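PDB 3VX6: E1 from Kluyveromyces marxianus, which activates the ubiquitin-like proteins Atg8 and Atg12 for conjugation as an E1-like enzyme of autophagy and cytoplasm-to-vacuole transport. Local coordinates for residues Q146-T151 / S256-G261; M142-S147 / V214-L219; A150-I155 / I247-G252; K10-F15 / K208-A213. All blocks are in the same frame, centred on the assembly; numbering follows the deposited sequence.

Contact 1. Residues Q146-T151 / S256-G261; sequences QSDGAT and SLKVSG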
loop_
_atom_site.group_PDB
_atom_site.type_symbol
_atom_site.label_atom_id
_atom_site.label_comp_id
_atom_site.label_asym_id
_atom_site.label_seq_id
_atom_site.Cartn_x
_atom_site.Cartn_y
_atom_site.Cartn_z
ATOM N N GLN A 146 8.423 2.620 9.077
ATOM C CA GLN A 146 8.989 3.867 9.558
ATOM C C GLN A 146 10.094 3.540 10.550
ATOM O O GLN A 146 10.221 2.405 11.004
ATOM C CB GLN A 146 7.922 4.672 10.276
ATOM C CG GLN A 146 7.381 3.969 11.497
ATOM C CD GLN A 146 6.621 4.903 12.392
ATOM O OE1 GLN A 146 5.523 5.347 12.061
ATOM N NE2 GLN A 146 7.206 5.222 13.536
ATOM N N SER A 147 10.899 4.538 10.890
ATOM C CA SER A 147 11.958 4.338 11.862
ATOM C C SER A 147 11.288 4.124 13.221
ATOM O O SER A 147 10.274 4.752 13.531
ATOM C CB SER A 147 12.863 5.571 11.909
ATOM O OG SER A 147 13.788 5.484 12.981
ATOM N N ASP A 148 11.854 3.235 14.028
ATOM C CA ASP A 148 11.308 2.933 15.352
ATOM C C ASP A 148 11.268 4.165 16.266
ATOM O O ASP A 148 12.303 4.755 16.584
ATOM C CB ASP A 148 12.140 1.829 16.008
ATOM C CG ASP A 148 11.307 0.909 16.878
ATOM O OD1 ASP A 148 11.886 -0.015 17.490
ATOM O OD2 ASP A 148 10.072 1.106 16.943
ATOM N N GLY A 149 10.069 4.548 16.691
ATOM C CA GLY A 149 9.933 5.706 17.551
ATOM C C GLY A 149 9.697 6.947 16.719
ATOM O O GLY A 149 9.459 8.040 17.242
ATOM N N ALA A 150 9.754 6.775 15.406
ATOM C CA ALA A 150 9.550 7.889 14.501
ATOM C C ALA A 150 8.109 8.354 14.560
ATOM O O ALA A 150 7.190 7.583 14.823
ATOM C CB ALA A 150 9.927 7.499 13.066
ATOM N N THR A 151 7.940 9.643 14.336
ATOM C CA THR A 151 6.642 10.274 14.340
ATOM C C THR A 151 6.740 11.324 13.240
ATOM O O THR A 151 7.843 11.633 12.766
ATOM C CB THR A 151 6.358 10.909 15.711
ATOM O OG1 THR A 151 7.594 11.077 16.424
ATOM C CG2 THR A 151 5.444 10.008 16.527
ATOM N N SER A 256 16.088 0.756 13.885
ATOM C CA SER A 256 15.009 -0.209 13.670
ATOM C C SER A 256 13.853 0.319 12.826
ATOM O O SER A 256 13.584 1.521 12.785
ATOM C CB SER A 256 14.458 -0.708 15.008
ATOM O OG SER A 256 15.407 -1.515 15.673
ATOM N N LEU A 257 13.168 -0.601 12.163
ATOM C CA LEU A 257 12.034 -0.263 11.314
ATOM C C LEU A 257 10.764 -0.746 12.012
ATOM O O LEU A 257 10.702 -1.892 12.450
ATOM C CB LEU A 257 12.186 -0.968 9.966
ATOM C CG LEU A 257 11.561 -0.302 8.751
ATOM C CD1 LEU A 257 12.280 1.010 8.488
ATOM C CD2 LEU A 257 11.655 -1.225 7.551
ATOM N N LYS A 258 9.759 0.112 12.137
ATOM C CA LYS A 258 8.526 -0.306 12.786
ATOM C C LYS A 258 7.470 -0.494 11.713
ATOM O O LYS A 258 6.971 0.475 11.145
ATOM C CB LYS A 258 8.069 0.740 13.820
ATOM C CG LYS A 258 6.933 0.275 14.755
ATOM C CD LYS A 258 5.564 0.401 14.098
ATOM C CE LYS A 258 4.415 -0.079 15.011
ATOM N NZ LYS A 258 4.327 -1.568 15.188
ATOM N N VAL A 259 7.122 -1.743 11.431
ATOM C CA VAL A 259 6.125 -2.008 10.409
ATOM C C VAL A 259 4.740 -2.398 10.929
ATOM O O VAL A 259 4.604 -3.134 11.901
ATOM C CB VAL A 259 6.597 -3.110 9.450
ATOM C CG1 VAL A 259 5.753 -3.078 8.187
ATOM C CG2 VAL A 259 8.079 -2.943 9.133
ATOM N N SER A 260 3.715 -1.882 10.266
ATOM C CA SER A 260 2.326 -2.177 10.588
ATOM C C SER A 260 1.643 -2.266 9.234
ATOM O O SER A 260 2.324 -2.262 8.207
ATOM C CB SER A 260 1.719 -1.059 11.418
ATOM O OG SER A 260 1.863 0.178 10.753
ATOM N N GLY A 261 0.316 -2.361 9.210
ATOM C CA GLY A 261 -0.378 -2.437 7.932
ATOM C C GLY A 261 -1.425 -3.529 7.866
ATOM O O GLY A 261 -2.237 -3.570 6.939
#

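Contact 2. Residues M142-S147 / V214-L219; sequences MPSFQS and VTKNIL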
loop_
_atom_site.group_PDB
_atom_site.type_symbol
_atom_site.label_atom_id
_atom_site.label_comp_id
_atom_site.label_asym_id
_atom_site.label_seq_id
_atom_site.Cartn_x
_atom_site.Cartn_y
_atom_site.Cartn_z
ATOM N N MET A 142 -0.967 -3.906 4.149
ATOM C CA MET A 142 -0.293 -3.065 3.177
ATOM C C MET A 142 0.787 -2.475 4.073
ATOM O O MET A 142 0.530 -1.538 4.822
ATOM C CB MET A 142 -1.235 -1.984 2.659
ATOM C CG MET A 142 -0.637 -1.158 1.548
ATOM S SD MET A 142 -1.815 0.020 0.963
ATOM C CE MET A 142 -2.541 -0.820 -0.440
ATOM N N PRO A 143 2.004 -3.041 4.028
ATOM C CA PRO A 143 3.103 -2.569 4.857
ATOM C C PRO A 143 3.314 -1.081 4.885
ATOM O O PRO A 143 3.413 -0.412 3.857
ATOM C CB PRO A 143 4.301 -3.327 4.306
ATOM C CG PRO A 143 3.702 -4.581 3.873
ATOM C CD PRO A 143 2.495 -4.079 3.118
ATOM N N SER A 144 3.355 -0.593 6.114
ATOM C CA SER A 144 3.557 0.802 6.439
ATOM C C SER A 144 4.740 0.788 7.403
ATOM O O SER A 144 4.605 0.434 8.573
ATOM C CB SER A 144 2.309 1.357 7.123
ATOM O OG SER A 144 2.604 2.581 7.768
ATOM N N PHE A 145 5.911 1.152 6.902
ATOM C CA PHE A 145 7.098 1.155 7.735
ATOM C C PHE A 145 7.568 2.553 8.065
ATOM O O PHE A 145 7.185 3.529 7.420
ATOM C CB PHE A 145 8.223 0.412 7.041
ATOM C CG PHE A 145 8.459 0.870 5.639
ATOM C CD1 PHE A 145 7.724 0.332 4.584
ATOM C CD2 PHE A 145 9.417 1.844 5.367
ATOM C CE1 PHE A 145 7.948 0.758 3.280
ATOM C CE2 PHE A 145 9.644 2.273 4.075
ATOM C CZ PHE A 145 8.913 1.733 3.027
ATOM N N GLN A 146 8.423 2.620 9.077
ATOM C CA GLN A 146 8.989 3.867 9.558
ATOM C C GLN A 146 10.094 3.540 10.550
ATOM O O GLN A 146 10.221 2.405 11.004
ATOM C CB GLN A 146 7.922 4.672 10.276
ATOM C CG GLN A 146 7.381 3.969 11.497
ATOM C CD GLN A 146 6.621 4.903 12.392
ATOM O OE1 GLN A 146 5.523 5.347 12.061
ATOM N NE2 GLN A 146 7.206 5.222 13.536
ATOM N N SER A 147 10.899 4.538 10.890
ATOM C CA SER A 147 11.958 4.338 11.862
ATOM C C SER A 147 11.288 4.124 13.221
ATOM O O SER A 147 10.274 4.752 13.531
ATOM C CB SER A 147 12.863 5.571 11.909
ATOM O OG SER A 147 13.788 5.484 12.981
ATOM N N VAL A 214 0.473 4.422 4.301
ATOM C CA VAL A 214 1.523 4.090 3.338
ATOM C C VAL A 214 2.455 5.275 3.044
ATOM O O VAL A 214 3.531 5.120 2.474
ATOM C CB VAL A 214 0.890 3.555 2.037
ATOM C CG1 VAL A 214 0.604 4.700 1.080
ATOM C CG2 VAL A 214 1.771 2.491 1.442
ATOM N N THR A 215 2.029 6.464 3.453
ATOM C CA THR A 215 2.830 7.672 3.285
ATOM C C THR A 215 4.160 7.586 4.055
ATOM O O THR A 215 5.157 8.237 3.698
ATOM C CB THR A 215 2.081 8.913 3.808
ATOM O OG1 THR A 215 0.779 8.989 3.214
ATOM C CG2 THR A 215 2.854 10.186 3.471
ATOM N N LYS A 216 4.160 6.798 5.125
ATOM C CA LYS A 216 5.342 6.627 5.943
ATOM C C LYS A 216 6.457 6.047 5.131
ATOM O O LYS A 216 7.621 6.364 5.345
ATOM C CB LYS A 216 5.033 5.697 7.096
ATOM C CG LYS A 216 4.155 6.303 8.190
ATOM C CD LYS A 216 3.901 5.283 9.311
ATOM C CE LYS A 216 3.043 5.887 10.401
ATOM N NZ LYS A 216 2.236 4.745 10.950
ATOM N N ASN A 217 6.072 5.139 4.246
ATOM C CA ASN A 217 6.994 4.504 3.328
ATOM C C ASN A 217 7.727 5.633 2.583
ATOM O O ASN A 217 8.948 5.766 2.678
ATOM C CB ASN A 217 6.201 3.638 2.342
ATOM C CG ASN A 217 5.361 2.583 3.040
ATOM O OD1 ASN A 217 5.100 2.678 4.244
ATOM N ND2 ASN A 217 4.935 1.577 2.292
ATOM N N ILE A 218 6.970 6.462 1.868
ATOM C CA ILE A 218 7.562 7.565 1.119
ATOM C C ILE A 218 8.526 8.341 2.010
ATOM O O ILE A 218 9.713 8.484 1.690
ATOM C CB ILE A 218 6.473 8.520 0.574
ATOM C CG1 ILE A 218 5.509 7.738 -0.336
ATOM C CG2 ILE A 218 7.131 9.693 -0.151
ATOM C CD1 ILE A 218 4.259 8.495 -0.748
ATOM N N LEU A 219 8.021 8.810 3.144
ATOM C CA LEU A 219 8.851 9.553 4.078
ATOM C C LEU A 219 10.108 8.798 4.461
ATOM O O LEU A 219 11.211 9.301 4.324
ATOM C CB LEU A 219 8.061 9.881 5.333
ATOM C CG LEU A 219 6.951 10.869 5.023
ATOM C CD1 LEU A 219 5.975 10.944 6.177
ATOM C CD2 LEU A 219 7.581 12.220 4.735
#

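Contact 3. Residues A150-I155 / I247-G252; sequences ATYQII and IIINNG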
loop_
_atom_site.group_PDB
_atom_site.type_symbol
_atom_site.label_atom_id
_atom_site.label_comp_id
_atom_site.label_asym_id
_atom_site.label_seq_id
_atom_site.Cartn_x
_atom_site.Cartn_y
_atom_site.Cartn_z
ATOM N N ALA A 150 9.754 6.775 15.406
ATOM C CA ALA A 150 9.550 7.889 14.501
ATOM C C ALA A 150 8.109 8.354 14.560
ATOM O O ALA A 150 7.190 7.583 14.823
ATOM C CB ALA A 150 9.927 7.499 13.066
ATOM N N THR A 151 7.940 9.643 14.336
ATOM C CA THR A 151 6.642 10.274 14.340
ATOM C C THR A 151 6.740 11.324 13.240
ATOM O O THR A 151 7.843 11.633 12.766
ATOM C CB THR A 151 6.358 10.909 15.711
ATOM O OG1 THR A 151 7.594 11.077 16.424
ATOM C CG2 THR A 151 5.444 10.008 16.527
ATOM N N TYR A 152 5.602 11.858 12.810
ATOM C CA TYR A 152 5.613 12.842 11.740
ATOM C C TYR A 152 4.628 13.951 11.988
ATOM O O TYR A 152 3.499 13.697 12.398
ATOM C CB TYR A 152 5.238 12.195 10.411
ATOM C CG TYR A 152 5.970 10.925 10.122
ATOM C CD1 TYR A 152 7.085 10.926 9.299
ATOM C CD2 TYR A 152 5.563 9.712 10.688
ATOM C CE1 TYR A 152 7.783 9.756 9.039
ATOM C CE2 TYR A 152 6.263 8.533 10.435
ATOM C CZ TYR A 152 7.372 8.569 9.610
ATOM O OH TYR A 152 8.095 7.434 9.351
ATOM N N GLN A 153 5.068 15.178 11.724
ATOM C CA GLN A 153 4.237 16.364 11.846
ATOM C C GLN A 153 4.163 16.956 10.456
ATOM O O GLN A 153 5.153 16.965 9.724
ATOM C CB GLN A 153 4.871 17.419 12.750
ATOM C CG GLN A 153 4.508 17.350 14.219
ATOM C CD GLN A 153 5.686 16.925 15.066
ATOM O OE1 GLN A 153 5.812 15.755 15.426
ATOM N NE2 GLN A 153 6.574 17.869 15.369
ATOM N N ILE A 154 2.989 17.432 10.078
ATOM C CA ILE A 154 2.857 18.078 8.793
ATOM C C ILE A 154 3.195 19.513 9.135
ATOM O O ILE A 154 2.463 20.168 9.871
ATOM C CB ILE A 154 1.412 18.005 8.236
ATOM C CG1 ILE A 154 1.128 16.596 7.703
ATOM C CG2 ILE A 154 1.219 19.038 7.124
ATOM C CD1 ILE A 154 -0.248 16.445 7.060
ATOM N N ILE A 155 4.333 19.986 8.642
ATOM C CA ILE A 155 4.740 21.357 8.892
ATOM C C ILE A 155 3.844 22.293 8.105
ATOM O O ILE A 155 3.512 23.373 8.568
ATOM C CB ILE A 155 6.189 21.590 8.469
ATOM C CG1 ILE A 155 7.114 20.844 9.424
ATOM C CG2 ILE A 155 6.499 23.079 8.450
ATOM C CD1 ILE A 155 6.824 21.112 10.897
ATOM N N ILE A 247 6.427 17.693 5.309
ATOM C CA ILE A 247 6.539 16.866 6.494
ATOM C C ILE A 247 7.929 16.781 7.097
ATOM O O ILE A 247 8.942 16.819 6.400
ATOM C CB ILE A 247 6.022 15.435 6.168
ATOM C CG1 ILE A 247 4.537 15.497 5.818
ATOM C CG2 ILE A 247 6.243 14.508 7.324
ATOM C CD1 ILE A 247 4.080 14.383 4.931
ATOM N N ILE A 248 7.948 16.679 8.418
ATOM C CA ILE A 248 9.172 16.554 9.182
ATOM C C ILE A 248 9.072 15.225 9.917
ATOM O O ILE A 248 8.009 14.875 10.436
ATOM C CB ILE A 248 9.313 17.708 10.213
ATOM C CG1 ILE A 248 10.376 17.364 11.259
ATOM C CG2 ILE A 248 7.985 17.951 10.900
ATOM C CD1 ILE A 248 11.771 17.151 10.686
ATOM N N ILE A 249 10.170 14.479 9.928
ATOM C CA ILE A 249 10.229 13.201 10.618
ATOM C C ILE A 249 10.875 13.400 11.991
ATOM O O ILE A 249 11.957 13.980 12.097
ATOM C CB ILE A 249 11.083 12.158 9.853
ATOM C CG1 ILE A 249 10.385 11.723 8.567
ATOM C CG2 ILE A 249 11.316 10.950 10.732
ATOM C CD1 ILE A 249 10.873 12.417 7.352
ATOM N N ASN A 250 10.218 12.925 13.043
ATOM C CA ASN A 250 10.785 13.049 14.381
ATOM C C ASN A 250 11.391 11.725 14.797
ATOM O O ASN A 250 10.780 10.672 14.606
ATOM C CB ASN A 250 9.715 13.436 15.396
ATOM C CG ASN A 250 8.842 14.552 14.911
ATOM O OD1 ASN A 250 9.328 15.615 14.525
ATOM N ND2 ASN A 250 7.536 14.327 14.933
ATOM N N ASN A 251 12.597 11.777 15.352
ATOM C CA ASN A 251 13.260 10.569 15.831
ATOM C C ASN A 251 13.329 9.526 14.735
ATOM O O ASN A 251 13.252 8.325 15.009
ATOM C CB ASN A 251 12.471 9.993 17.007
ATOM C CG ASN A 251 11.918 11.075 17.917
ATOM O OD1 ASN A 251 12.675 11.785 18.579
ATOM N ND2 ASN A 251 10.590 11.217 17.945
ATOM N N GLY A 252 13.467 9.981 13.495
ATOM C CA GLY A 252 13.526 9.047 12.391
ATOM C C GLY A 252 14.873 8.372 12.250
ATOM O O GLY A 252 15.098 7.606 11.310
#

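Contact 4. Residues K10-F15 / K208-A213; sequences KFAPSF and KDIPSA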
loop_
_atom_site.group_PDB
_atom_site.type_symbol
_atom_site.label_atom_id
_atom_site.label_comp_id
_atom_site.label_asym_id
_atom_site.label_seq_id
_atom_site.Cartn_x
_atom_site.Cartn_y
_atom_site.Cartn_z
ATOM N N LYS A 10 -1.455 11.778 11.489
ATOM C CA LYS A 10 -2.043 10.448 11.584
ATOM C C LYS A 10 -2.246 9.861 10.197
ATOM O O LYS A 10 -2.377 10.585 9.214
ATOM C CB LYS A 10 -3.381 10.506 12.334
ATOM C CG LYS A 10 -3.286 11.213 13.674
ATOM C CD LYS A 10 -2.145 10.649 14.515
ATOM C CE LYS A 10 -1.812 11.556 15.694
ATOM N NZ LYS A 10 -0.602 11.087 16.444
ATOM N N PHE A 11 -2.278 8.541 10.124
ATOM C CA PHE A 11 -2.447 7.887 8.847
ATOM C C PHE A 11 -3.628 6.937 8.880
ATOM O O PHE A 11 -3.797 6.174 9.825
ATOM C CB PHE A 11 -1.169 7.137 8.512
ATOM C CG PHE A 11 0.067 7.978 8.632
ATOM C CD1 PHE A 11 0.587 8.647 7.527
ATOM C CD2 PHE A 11 0.706 8.115 9.856
ATOM C CE1 PHE A 11 1.729 9.441 7.641
ATOM C CE2 PHE A 11 1.839 8.902 9.978
ATOM C CZ PHE A 11 2.354 9.567 8.871
ATOM N N ALA A 12 -4.459 6.994 7.849
ATOM C CA ALA A 12 -5.617 6.116 7.778
ATOM C C ALA A 12 -5.151 4.742 7.343
ATOM O O ALA A 12 -4.124 4.611 6.678
ATOM C CB ALA A 12 -6.625 6.653 6.768
ATOM N N PRO A 13 -5.880 3.694 7.738
ATOM C CA PRO A 13 -5.432 2.375 7.296
ATOM C C PRO A 13 -5.332 2.561 5.793
ATOM O O PRO A 13 -6.229 3.146 5.190
ATOM C CB PRO A 13 -6.586 1.464 7.713
ATOM C CG PRO A 13 -7.784 2.390 7.688
ATOM C CD PRO A 13 -7.223 3.626 8.338
ATOM N N SER A 14 -4.239 2.099 5.196
ATOM C CA SER A 14 -4.007 2.278 3.763
ATOM C C SER A 14 -5.016 1.666 2.782
ATOM O O SER A 14 -4.969 1.964 1.587
ATOM C CB SER A 14 -2.601 1.779 3.407
ATOM O OG SER A 14 -1.587 2.552 4.033
ATOM N N PHE A 15 -5.932 0.839 3.274
ATOM C CA PHE A 15 -6.900 0.185 2.403
ATOM C C PHE A 15 -7.923 -0.561 3.241
ATOM O O PHE A 15 -7.728 -0.795 4.438
ATOM C CB PHE A 15 -6.201 -0.868 1.558
ATOM C CG PHE A 15 -5.738 -2.051 2.377
ATOM C CD1 PHE A 15 -4.748 -1.892 3.350
ATOM C CD2 PHE A 15 -6.374 -3.286 2.272
ATOM C CE1 PHE A 15 -4.407 -2.940 4.209
ATOM C CE2 PHE A 15 -6.037 -4.337 3.127
ATOM C CZ PHE A 15 -5.055 -4.164 4.097
ATOM N N LYS A 208 -10.041 13.538 4.977
ATOM C CA LYS A 208 -9.529 14.898 4.964
ATOM C C LYS A 208 -8.176 14.994 5.669
ATOM O O LYS A 208 -8.059 14.742 6.870
ATOM C CB LYS A 208 -10.534 15.849 5.611
ATOM N N ASP A 209 -7.160 15.343 4.883
ATOM C CA ASP A 209 -5.789 15.537 5.333
ATOM C C ASP A 209 -5.116 14.391 6.047
ATOM O O ASP A 209 -4.048 14.550 6.641
ATOM C CB ASP A 209 -5.695 16.798 6.185
ATOM C CG ASP A 209 -6.010 18.041 5.391
ATOM O OD1 ASP A 209 -5.667 18.078 4.184
ATOM O OD2 ASP A 209 -6.597 18.977 5.972
ATOM N N ILE A 210 -5.734 13.226 6.005
ATOM C CA ILE A 210 -5.105 12.086 6.633
ATOM C C ILE A 210 -4.713 11.203 5.475
ATOM O O ILE A 210 -5.559 10.635 4.787
ATOM C CB ILE A 210 -6.050 11.353 7.605
ATOM C CG1 ILE A 210 -6.434 12.296 8.746
ATOM C CG2 ILE A 210 -5.357 10.114 8.172
ATOM C CD1 ILE A 210 -7.244 11.635 9.825
ATOM N N PRO A 211 -3.409 11.129 5.204
ATOM C CA PRO A 211 -2.932 10.305 4.108
ATOM C C PRO A 211 -2.903 8.866 4.594
ATOM O O PRO A 211 -2.895 8.608 5.801
ATOM C CB PRO A 211 -1.540 10.872 3.849
ATOM C CG PRO A 211 -1.073 11.167 5.222
ATOM C CD PRO A 211 -2.287 11.818 5.866
ATOM N N SER A 212 -2.896 7.930 3.657
ATOM C CA SER A 212 -2.859 6.532 4.027
ATOM C C SER A 212 -1.560 6.246 4.780
ATOM O O SER A 212 -0.540 6.897 4.546
ATOM C CB SER A 212 -2.975 5.669 2.770
ATOM O OG SER A 212 -2.256 6.249 1.697
ATOM N N ALA A 213 -1.614 5.287 5.700
ATOM C CA ALA A 213 -0.450 4.907 6.487
ATOM C C ALA A 213 0.743 4.595 5.584
ATOM O O ALA A 213 1.883 4.518 6.035
ATOM C CB ALA A 213 -0.792 3.685 7.358
#

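Contact 1. Residues Q146-T151 / S256-G261
Lys-258 and Gln-146 meet first through their backbones. Lys-258 N donates to Gln-146 O over 2.6 Å, and the bond is straight, 168° at the hydrogen. A second bond runs from Asp-148 N to Ser-256 O at 2.7 Å. The reverse link from Gln-146 N to Lys-258 O is weak, at 3.3 Å. Ser-147 and Leu-257 form a single beta bridge, their CA atoms 4.6 Å apart, and this prolongs the antiparallel pairing of strands 135-144 and 260-262, in which backbone bonds join Ser-260 to Ser-144 and Gly-261 to Met-142. A type II beta turn from Ser-147 to Ala-150 then leads the chain into strand 151-159. Gly-149 takes a phi of 92° there, a backbone setting that a side chain would crowd against the carbonyl oxygen of Asp-148. Among the side-chain bonds, Gln-146 NE2 spans the turn to Ala-150 O at 2.7 Å, from above the carbonyl plane, while Ser-147 OG is bonded to Asn-254 O. Other contacts are van der Waals. Gln-146 CG, set between backbone N and carbonyl carbon (chi1 62°), lies 3.5 Å from Lys-258 O. Asp-148 CB touches Ser-256 CB at 3.6 Å. The charges of Asp-148 and Lys-258 do not pair, OD2 and NZ being 6.6 Å apart.

Contact 2. Residues M142-S147 / V214-L219
Met-142 brings CG to 4.4 Å from Val-214 CG2, a loose apolar touch where strand 135-144 packs against helix 215-225. The short axes of strand 142-144 and helix 215-219 approach to 8.0 Å with their directions 46° apart, so this is strand-on-helix packing, and it is buried. At Pro-143 the carbonyl oxygen receives Asn-217 ND2 at 3.0 Å in a nearly straight bond, with the oxygen lying in the plane of the asparagine amide. ND2 has a further acceptor in Ile-120 O, outside the two segments. Ser-144 OG rests 3.4 Å from Lys-216 CD, while its hydrogen bond goes to Ala-213 O. Next, Phe-145 N donates to Asn-217 OD1 over 3.2 Å, from above the plane of the amide carbonyl. One side chain thus reads two backbone groups of the strand, a C=O and an N-H two residues apart. An alanine in place of Asn-217 would probably leave Pro-143 O and Phe-145 N without these mates in a buried setting. The Phe-145 ring, its CG placed between backbone N and carbonyl carbon (chi1 51°), stacks on the same amide with the planes 24° apart. Asn-217 CA also sits over that ring's face in a CH-pi contact, 3.8 Å from the centroid. Helix 97-114 touches the ring too, through Leu-108 and Leu-109. At Gln-146, whose NE2 is bonded to Ala-150 O, the side chain crosses that of Lys-216, which is extended as far as CE, with OE1 3.0 Å from CE.

Contact 3. Residues A150-I155 / I247-G252
Tyr-152 lies side by side with Ile-249, the CD1-CE1 side of its ring against the isoleucine's CG1 branch and CE1 3.3 Å from CG1. The two are a non-hydrogen-bonded pair of an antiparallel ladder: strand 151-159, outermost in its six-stranded mixed sheet, runs beside strand 243-250 with short axes 4.7 Å apart and directions at 155°. Tyr-152 CG is anti to the carbonyl carbon (chi1 -48°), and the ring beyond it touches Leu-219 and Thr-220 of helix 215-225. Ile-247 shares this face, its CG2 4.0 Å from Tyr-152 CB and its CG1 against Ile-154. An alanine in place of Tyr-152 would probably leave Ile-249 CG1 and Leu-219 without the ring they pack on, opening a gap there. Two hydrogen-bonded pairs hold the ladder together. Thr-151 and Asn-250 exchange bonds, the straighter being Asn-250 N to Thr-151 O at 2.7 Å, and Gln-153 and Ile-248 do likewise, Ile-248 N reaching Gln-153 O at 3.1 Å. The opposite face carries Thr-151, Gln-153, Ile-248 and Asn-250. There the amides of Gln-153 and Asn-250 lie 29° apart in plane, but their polar ends are modelled too close, so any bond between them is doubtful. Gln-153 CB packs on Ile-248 CG2 at 3.7 Å, and just past strand 243-250, Asn-251 ND2 gives Thr-151 OG1 a weak bond of 3.4 Å.

Contact 4. Residues K10-F15 / K208-A213
Phe-11 and Pro-211 form the apolar centre, the ring crossing the proline obliquely with CD1 3.8 Å from CG. Phe-11 CG stands anti to the carbonyl carbon (chi1 -51°), and the ring continues to helix 215-225, touching Thr-215 and Lys-216. Phe-11 CB lies by Ala-213 CB, though the model is too tight there for the spacing to be trusted, while the CD1 edge of the ring lies close to Ser-212 O, near the ring plane. Beside this pair, Ala-12 CB packs on the CG2 branch of Ile-210 at 3.9 Å. The backbones form one isolated beta bridge between two otherwise irregular loops, Ala-12 with Ser-212, their CA atoms 4.7 Å apart. It joins the approach to strand 16-19 with the loop that leads into helix 215-225. Both sides of Ala-12 are used: its N donates to Pro-211 O at 3.0 Å, and its carbonyl takes Ala-213 N at 2.8 Å. Toward the polar edge, Ser-14 OG sits 3.6 Å from Ser-212 CB and close to Ala-213 N, at an angle too poor for a bond. Ser-212 OG turns elsewhere, to Asp-203 OD2 and Phe-204 N, and Ser-212 O accepts from Thr-215 OG1.

How the contacts relate
Contact 2 is the buried one, its centre about 9 Å from the centre of the chain; contacts 1, 3 and 4 are partly buried, contact 3 lying farthest out, its centre about 20 Å from that of the chain. Contacts 1 and 2 share Gln-146 and Ser-147 and reach the same sheet, while contacts 1 and 3 share Ala-150 and Thr-151, so one run of chain, 142-155, passes from one sheet to the other. Contact 4 adjoins contact 2 where Met-142 packs by Ser-14. Their chemistry differs: contact 3 is a regular antiparallel ladder, contacts 1 and 4 rest on single bridges, and contact 2 joins strand to helix through an asparagine side chain.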